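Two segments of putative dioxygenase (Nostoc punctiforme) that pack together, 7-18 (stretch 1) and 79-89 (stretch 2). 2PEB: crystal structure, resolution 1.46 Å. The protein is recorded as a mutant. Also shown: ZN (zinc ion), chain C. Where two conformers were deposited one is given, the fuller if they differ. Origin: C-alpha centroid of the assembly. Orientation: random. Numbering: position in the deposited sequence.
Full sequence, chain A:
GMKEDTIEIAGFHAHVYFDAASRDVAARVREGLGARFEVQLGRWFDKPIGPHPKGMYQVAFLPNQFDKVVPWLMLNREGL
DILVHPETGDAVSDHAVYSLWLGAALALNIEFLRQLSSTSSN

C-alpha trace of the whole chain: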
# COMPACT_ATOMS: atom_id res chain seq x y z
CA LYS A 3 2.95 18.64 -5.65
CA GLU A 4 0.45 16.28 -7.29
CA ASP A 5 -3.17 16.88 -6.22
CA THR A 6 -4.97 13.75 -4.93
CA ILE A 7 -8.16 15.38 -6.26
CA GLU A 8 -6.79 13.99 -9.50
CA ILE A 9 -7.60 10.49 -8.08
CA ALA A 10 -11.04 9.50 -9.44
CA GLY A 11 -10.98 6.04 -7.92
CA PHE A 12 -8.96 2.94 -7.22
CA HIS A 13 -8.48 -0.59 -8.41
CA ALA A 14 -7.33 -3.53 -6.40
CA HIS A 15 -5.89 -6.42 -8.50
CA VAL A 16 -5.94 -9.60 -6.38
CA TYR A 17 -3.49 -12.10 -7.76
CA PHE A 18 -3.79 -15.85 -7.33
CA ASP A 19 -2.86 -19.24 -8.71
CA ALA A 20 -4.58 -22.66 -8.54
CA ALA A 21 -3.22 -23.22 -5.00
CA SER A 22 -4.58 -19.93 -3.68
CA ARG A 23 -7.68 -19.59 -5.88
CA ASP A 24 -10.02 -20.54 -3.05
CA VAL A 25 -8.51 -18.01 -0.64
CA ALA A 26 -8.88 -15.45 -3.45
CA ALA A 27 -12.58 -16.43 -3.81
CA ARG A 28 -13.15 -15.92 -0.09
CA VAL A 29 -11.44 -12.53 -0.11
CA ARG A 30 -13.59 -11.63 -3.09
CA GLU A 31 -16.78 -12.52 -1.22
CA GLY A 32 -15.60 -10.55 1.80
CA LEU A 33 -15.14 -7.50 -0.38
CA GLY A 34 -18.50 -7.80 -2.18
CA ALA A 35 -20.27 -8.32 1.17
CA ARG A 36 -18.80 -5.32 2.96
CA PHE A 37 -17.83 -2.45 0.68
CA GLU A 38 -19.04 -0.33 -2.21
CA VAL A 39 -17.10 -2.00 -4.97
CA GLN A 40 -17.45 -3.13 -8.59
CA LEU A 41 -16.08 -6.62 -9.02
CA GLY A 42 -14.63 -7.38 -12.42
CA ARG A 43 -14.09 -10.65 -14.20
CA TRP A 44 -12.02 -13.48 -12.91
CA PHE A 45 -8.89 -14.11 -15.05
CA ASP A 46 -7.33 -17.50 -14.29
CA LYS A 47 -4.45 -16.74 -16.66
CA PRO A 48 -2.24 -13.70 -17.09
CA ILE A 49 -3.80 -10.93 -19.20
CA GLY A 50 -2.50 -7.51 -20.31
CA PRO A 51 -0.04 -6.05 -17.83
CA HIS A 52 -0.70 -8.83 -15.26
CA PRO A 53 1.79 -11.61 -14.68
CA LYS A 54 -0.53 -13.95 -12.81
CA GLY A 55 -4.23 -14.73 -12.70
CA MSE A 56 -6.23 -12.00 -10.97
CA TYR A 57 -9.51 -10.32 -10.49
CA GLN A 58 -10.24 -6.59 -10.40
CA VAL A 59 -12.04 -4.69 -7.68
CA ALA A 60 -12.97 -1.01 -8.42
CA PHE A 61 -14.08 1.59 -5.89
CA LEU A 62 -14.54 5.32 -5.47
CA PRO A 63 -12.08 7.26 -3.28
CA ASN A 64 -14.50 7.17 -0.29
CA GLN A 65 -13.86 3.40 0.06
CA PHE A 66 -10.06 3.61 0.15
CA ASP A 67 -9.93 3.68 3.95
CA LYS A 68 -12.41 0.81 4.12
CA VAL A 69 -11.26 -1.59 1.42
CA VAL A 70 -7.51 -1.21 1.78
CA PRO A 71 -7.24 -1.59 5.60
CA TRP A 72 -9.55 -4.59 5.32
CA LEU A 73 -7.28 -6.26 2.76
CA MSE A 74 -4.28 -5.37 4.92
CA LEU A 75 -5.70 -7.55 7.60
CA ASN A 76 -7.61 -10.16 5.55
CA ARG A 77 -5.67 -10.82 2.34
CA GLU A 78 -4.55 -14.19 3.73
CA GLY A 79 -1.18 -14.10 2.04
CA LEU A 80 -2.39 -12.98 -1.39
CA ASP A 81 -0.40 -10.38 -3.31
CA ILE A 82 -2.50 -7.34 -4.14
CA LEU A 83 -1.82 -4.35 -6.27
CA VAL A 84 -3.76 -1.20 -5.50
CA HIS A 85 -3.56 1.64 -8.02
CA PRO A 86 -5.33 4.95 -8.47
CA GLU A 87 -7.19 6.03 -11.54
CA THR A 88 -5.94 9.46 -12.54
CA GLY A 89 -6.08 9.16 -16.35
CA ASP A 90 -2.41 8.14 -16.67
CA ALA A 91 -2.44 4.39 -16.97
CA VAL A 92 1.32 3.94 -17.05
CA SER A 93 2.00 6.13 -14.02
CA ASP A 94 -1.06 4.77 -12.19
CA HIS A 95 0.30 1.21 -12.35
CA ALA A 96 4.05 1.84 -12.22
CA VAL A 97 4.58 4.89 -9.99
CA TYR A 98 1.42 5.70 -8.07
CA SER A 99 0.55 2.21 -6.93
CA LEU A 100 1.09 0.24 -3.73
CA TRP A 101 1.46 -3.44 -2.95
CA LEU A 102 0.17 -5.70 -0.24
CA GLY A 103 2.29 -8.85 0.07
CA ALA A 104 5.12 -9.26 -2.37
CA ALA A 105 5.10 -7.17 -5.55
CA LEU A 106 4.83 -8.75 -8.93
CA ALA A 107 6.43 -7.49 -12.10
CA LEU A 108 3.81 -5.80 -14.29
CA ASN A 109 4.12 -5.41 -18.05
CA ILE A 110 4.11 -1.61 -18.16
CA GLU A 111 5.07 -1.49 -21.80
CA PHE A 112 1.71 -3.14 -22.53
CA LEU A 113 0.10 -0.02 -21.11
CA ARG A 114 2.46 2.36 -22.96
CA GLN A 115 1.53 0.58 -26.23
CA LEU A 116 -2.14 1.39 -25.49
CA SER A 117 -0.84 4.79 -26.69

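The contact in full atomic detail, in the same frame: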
# COMPACT_ATOMS: atom_id res chain seq x y z
N ILE A 7 -6.87 15.16 -5.59
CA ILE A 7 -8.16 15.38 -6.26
C ILE A 7 -8.11 14.66 -7.62
O ILE A 7 -9.10 14.13 -8.09
CB ILE A 7 -8.44 16.87 -6.50
CG1 ILE A 7 -9.95 17.13 -6.62
CG2 ILE A 7 -7.71 17.35 -7.74
CD1 ILE A 7 -10.77 16.83 -5.37
N GLU A 8 -6.93 14.61 -8.22
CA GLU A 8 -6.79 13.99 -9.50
C GLU A 8 -7.04 12.49 -9.42
O GLU A 8 -7.02 11.86 -10.46
CB GLU A 8 -5.40 14.27 -10.07
CG GLU A 8 -4.33 13.22 -9.78
CD GLU A 8 -2.97 13.65 -10.27
OE1 GLU A 8 -2.73 14.87 -10.39
OE2 GLU A 8 -2.14 12.76 -10.55
N ILE A 9 -7.28 11.92 -8.23
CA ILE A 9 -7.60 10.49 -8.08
C ILE A 9 -9.10 10.32 -8.13
O ILE A 9 -9.81 10.76 -7.23
CB ILE A 9 -7.09 9.85 -6.77
CG1 ILE A 9 -5.56 9.93 -6.68
CG2 ILE A 9 -7.48 8.39 -6.69
CD1 ILE A 9 -5.05 9.43 -5.29
N ALA A 10 -9.59 9.72 -9.21
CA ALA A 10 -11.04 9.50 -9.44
C ALA A 10 -11.55 8.21 -8.81
O ALA A 10 -12.79 7.98 -8.70
CB ALA A 10 -11.30 9.47 -10.95
N GLY A 11 -10.64 7.34 -8.41
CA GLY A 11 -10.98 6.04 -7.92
C GLY A 11 -9.79 5.17 -7.80
O GLY A 11 -8.67 5.59 -8.09
N PHE A 12 -10.01 3.94 -7.36
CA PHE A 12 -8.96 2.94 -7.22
C PHE A 12 -9.36 1.59 -7.75
O PHE A 12 -10.55 1.25 -7.80
CB PHE A 12 -8.52 2.75 -5.75
CG PHE A 12 -8.01 3.99 -5.13
CD1 PHE A 12 -8.88 4.86 -4.50
CD2 PHE A 12 -6.65 4.27 -5.13
CE1 PHE A 12 -8.42 6.04 -3.92
CE2 PHE A 12 -6.17 5.46 -4.55
CZ PHE A 12 -7.07 6.34 -3.93
N HIS A 13 -8.36 0.84 -8.19
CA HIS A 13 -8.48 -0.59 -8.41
C HIS A 13 -7.62 -1.34 -7.46
O HIS A 13 -6.49 -0.95 -7.21
CB HIS A 13 -7.94 -0.95 -9.77
CG HIS A 13 -8.85 -0.63 -10.90
ND1 HIS A 13 -8.53 -0.96 -12.20
CD2 HIS A 13 -10.07 -0.06 -10.93
CE1 HIS A 13 -9.53 -0.57 -12.99
NE2 HIS A 13 -10.48 -0.04 -12.24
N ALA A 14 -8.13 -2.43 -6.93
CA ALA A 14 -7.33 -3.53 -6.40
C ALA A 14 -7.31 -4.70 -7.40
O ALA A 14 -8.34 -5.08 -7.94
CB ALA A 14 -7.86 -3.96 -5.10
N HIS A 15 -6.12 -5.20 -7.70
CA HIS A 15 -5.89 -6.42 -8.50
C HIS A 15 -5.40 -7.50 -7.52
O HIS A 15 -4.33 -7.36 -6.90
CB HIS A 15 -4.95 -6.16 -9.68
CG HIS A 15 -5.54 -5.20 -10.70
ND1 HIS A 15 -6.29 -5.65 -11.77
CD2 HIS A 15 -5.53 -3.85 -10.80
CE1 HIS A 15 -6.74 -4.63 -12.46
NE2 HIS A 15 -6.25 -3.53 -11.93
N VAL A 16 -6.22 -8.52 -7.31
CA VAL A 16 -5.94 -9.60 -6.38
C VAL A 16 -5.43 -10.76 -7.19
O VAL A 16 -6.18 -11.36 -8.00
CB VAL A 16 -7.20 -9.98 -5.57
CG1 VAL A 16 -6.88 -11.09 -4.58
CG2 VAL A 16 -7.81 -8.76 -4.84
N TYR A 17 -4.14 -11.04 -7.05
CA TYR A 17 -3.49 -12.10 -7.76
C TYR A 17 -3.65 -13.45 -7.07
O TYR A 17 -3.73 -13.54 -5.83
CB TYR A 17 -2.01 -11.76 -8.00
CG TYR A 17 -1.87 -10.49 -8.78
CD1 TYR A 17 -1.92 -10.50 -10.16
CD2 TYR A 17 -1.72 -9.24 -8.14
CE1 TYR A 17 -1.85 -9.34 -10.90
CE2 TYR A 17 -1.62 -8.05 -8.89
CZ TYR A 17 -1.68 -8.12 -10.28
OH TYR A 17 -1.63 -7.00 -11.06
N PHE A 18 -3.68 -14.50 -7.87
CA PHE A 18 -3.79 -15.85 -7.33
C PHE A 18 -3.26 -16.88 -8.32
O PHE A 18 -3.04 -16.60 -9.49
CB PHE A 18 -5.26 -16.15 -6.97
CG PHE A 18 -6.17 -16.08 -8.15
CD1 PHE A 18 -6.36 -17.18 -8.97
CD2 PHE A 18 -6.78 -14.86 -8.49
CE1 PHE A 18 -7.14 -17.10 -10.08
CE2 PHE A 18 -7.55 -14.78 -9.61
CZ PHE A 18 -7.74 -15.88 -10.40
N GLY A 79 -2.39 -13.75 2.73
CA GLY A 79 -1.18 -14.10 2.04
C GLY A 79 -1.19 -13.82 0.56
O GLY A 79 -0.18 -14.05 -0.09
N LEU A 80 -2.31 -13.33 0.04
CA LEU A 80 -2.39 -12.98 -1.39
C LEU A 80 -1.62 -11.70 -1.70
O LEU A 80 -1.54 -10.79 -0.87
CB LEU A 80 -3.85 -12.77 -1.79
CG LEU A 80 -4.70 -14.03 -1.69
CD1 LEU A 80 -6.18 -13.63 -1.94
CD2 LEU A 80 -4.24 -15.13 -2.66
N ASP A 81 -1.03 -11.63 -2.88
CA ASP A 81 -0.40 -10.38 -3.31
C ASP A 81 -1.45 -9.54 -4.02
O ASP A 81 -2.23 -10.08 -4.84
CB ASP A 81 0.78 -10.65 -4.24
CG ASP A 81 1.81 -11.59 -3.61
OD1 ASP A 81 2.12 -11.38 -2.41
OD2 ASP A 81 2.29 -12.54 -4.28
N ILE A 82 -1.46 -8.25 -3.70
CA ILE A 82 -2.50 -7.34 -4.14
C ILE A 82 -1.89 -6.00 -4.51
O ILE A 82 -1.22 -5.34 -3.74
CB ILE A 82 -3.60 -7.14 -3.06
CG1 ILE A 82 -4.25 -8.45 -2.69
CG2 ILE A 82 -4.70 -6.24 -3.52
CD1 ILE A 82 -5.21 -8.31 -1.57
N LEU A 83 -2.06 -5.66 -5.77
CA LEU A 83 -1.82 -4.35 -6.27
C LEU A 83 -3.00 -3.42 -6.08
O LEU A 83 -4.13 -3.74 -6.46
CB LEU A 83 -1.55 -4.45 -7.76
CG LEU A 83 -1.38 -3.13 -8.51
CD1 LEU A 83 -0.06 -2.45 -8.10
CD2 LEU A 83 -1.37 -3.34 -10.04
N VAL A 84 -2.77 -2.26 -5.51
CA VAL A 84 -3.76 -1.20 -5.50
C VAL A 84 -3.23 0.04 -6.25
O VAL A 84 -2.16 0.51 -5.97
CB VAL A 84 -4.23 -0.79 -4.08
CG1 VAL A 84 -5.30 0.37 -4.17
CG2 VAL A 84 -4.74 -2.02 -3.28
N HIS A 85 -3.98 0.52 -7.23
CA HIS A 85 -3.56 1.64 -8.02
C HIS A 85 -4.70 2.64 -8.13
O HIS A 85 -5.86 2.26 -8.09
CB HIS A 85 -2.95 1.23 -9.39
CG HIS A 85 -3.94 0.76 -10.41
ND1 HIS A 85 -4.76 1.64 -11.08
CD2 HIS A 85 -4.23 -0.47 -10.90
CE1 HIS A 85 -5.56 0.96 -11.91
NE2 HIS A 85 -5.24 -0.32 -11.83
N PRO A 86 -4.35 3.91 -8.23
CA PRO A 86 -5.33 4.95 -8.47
C PRO A 86 -5.68 5.00 -9.92
O PRO A 86 -5.03 4.36 -10.75
CB PRO A 86 -4.59 6.21 -8.04
CG PRO A 86 -3.17 5.89 -8.37
CD PRO A 86 -2.98 4.49 -8.13
N GLU A 87 -6.76 5.74 -10.18
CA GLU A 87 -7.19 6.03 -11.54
C GLU A 87 -7.18 7.52 -11.68
O GLU A 87 -8.06 8.19 -11.15
CB GLU A 87 -8.58 5.46 -11.77
CG GLU A 87 -8.59 3.98 -11.69
CD GLU A 87 -9.98 3.41 -11.73
OE1 GLU A 87 -10.81 3.75 -10.86
OE2 GLU A 87 -10.24 2.59 -12.63
N THR A 88 -6.16 8.05 -12.38
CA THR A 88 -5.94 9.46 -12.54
C THR A 88 -5.88 9.85 -14.02
O THR A 88 -5.62 11.02 -14.34
CB THR A 88 -4.59 9.88 -11.92
OG1 THR A 88 -3.53 9.32 -12.70
CG2 THR A 88 -4.49 9.38 -10.48
N GLY A 89 -6.16 8.90 -14.91
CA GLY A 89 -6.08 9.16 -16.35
C GLY A 89 -4.69 9.00 -16.94
O GLY A 89 -4.45 9.47 -18.05
ZN ZN C . -6.67 -1.80 -12.57
O HOH W 1 -2.19 11.54 -13.73
O HOH W 2 -1.38 -13.83 -4.64

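Glu 87, His 13 and Tyr 17 cover the most surface in this contact, 102, 82 and 76 Å² respectively out of 953 Å² summed over both sides. The two stretches pair antiparallel; the strand axes approach to 4.5 Å, with 153° between their N-to-C directions.

His 13 lies near the middle of the pairing. Its backbone forms a reciprocal pair with His 85, His 13 N to His 85 O and His 85 N to His 13 O, both 2.9 Å with N-H...O angles of 160° and 161°. This register places both imidazoles on the same face of the sheet as that of His 15, where the three converge on the zinc ion: His 13 ND1 lies 2.1 Å from ZN, His 15 NE2 1.9 Å and His 85 NE2 2.2 Å, with further ligands elsewhere in the structure. The separation of 3.4 Å between His 13 ND1 and His 85 NE2 therefore reflects shared metal binding, not a hydrogen bond. The rings of His 13 and His 85 are oblique, their planes at 62°, yet His 13 CB lies over the face of the His 85 ring, 3.8 Å from its centroid. On its far side from the metal, His 85 ND1 donates to Pro 86 O at 2.8 Å and 171°, which fixes this nitrogen as protonated and leaves NE2 for zinc.

Glu 87 engages through both backbone and side chain. Glu 87 O accepts from Ala 10 N at 2.9 Å and 159°, and Glu 87 N donates to Gly 11 O at 2.8 Å, more bent at 141°. Its side chain turns back across stretch 1, laying CG over one face of the His 13 ring. The carboxylate reaches His 13 NE2, with OE2 at 2.7 Å, but the angle is too poor for a hydrogen bond. An ideal CB on Gly 11 would fall 2.9 Å from Glu 87 OE1, so the carboxylate occupies space left by the absent side chain.

Tyr 17 holds the other end. Tyr 17 N donates to Asp 81 O at 3.1 Å and 158°, while water 2 links Tyr 17 O, at 2.7 Å, to Asp 81 N, at 2.8 Å. The Tyr 17 ring meets Leu 83 at its edge, CE2 to CB 3.8 Å. On the face opposite the zinc, Phe 12, Ala 14 and Val 16 pack against Pro 86, Val 84 and Ile 82; Phe 12 CE2 to Pro 86 CB is 3.9 Å.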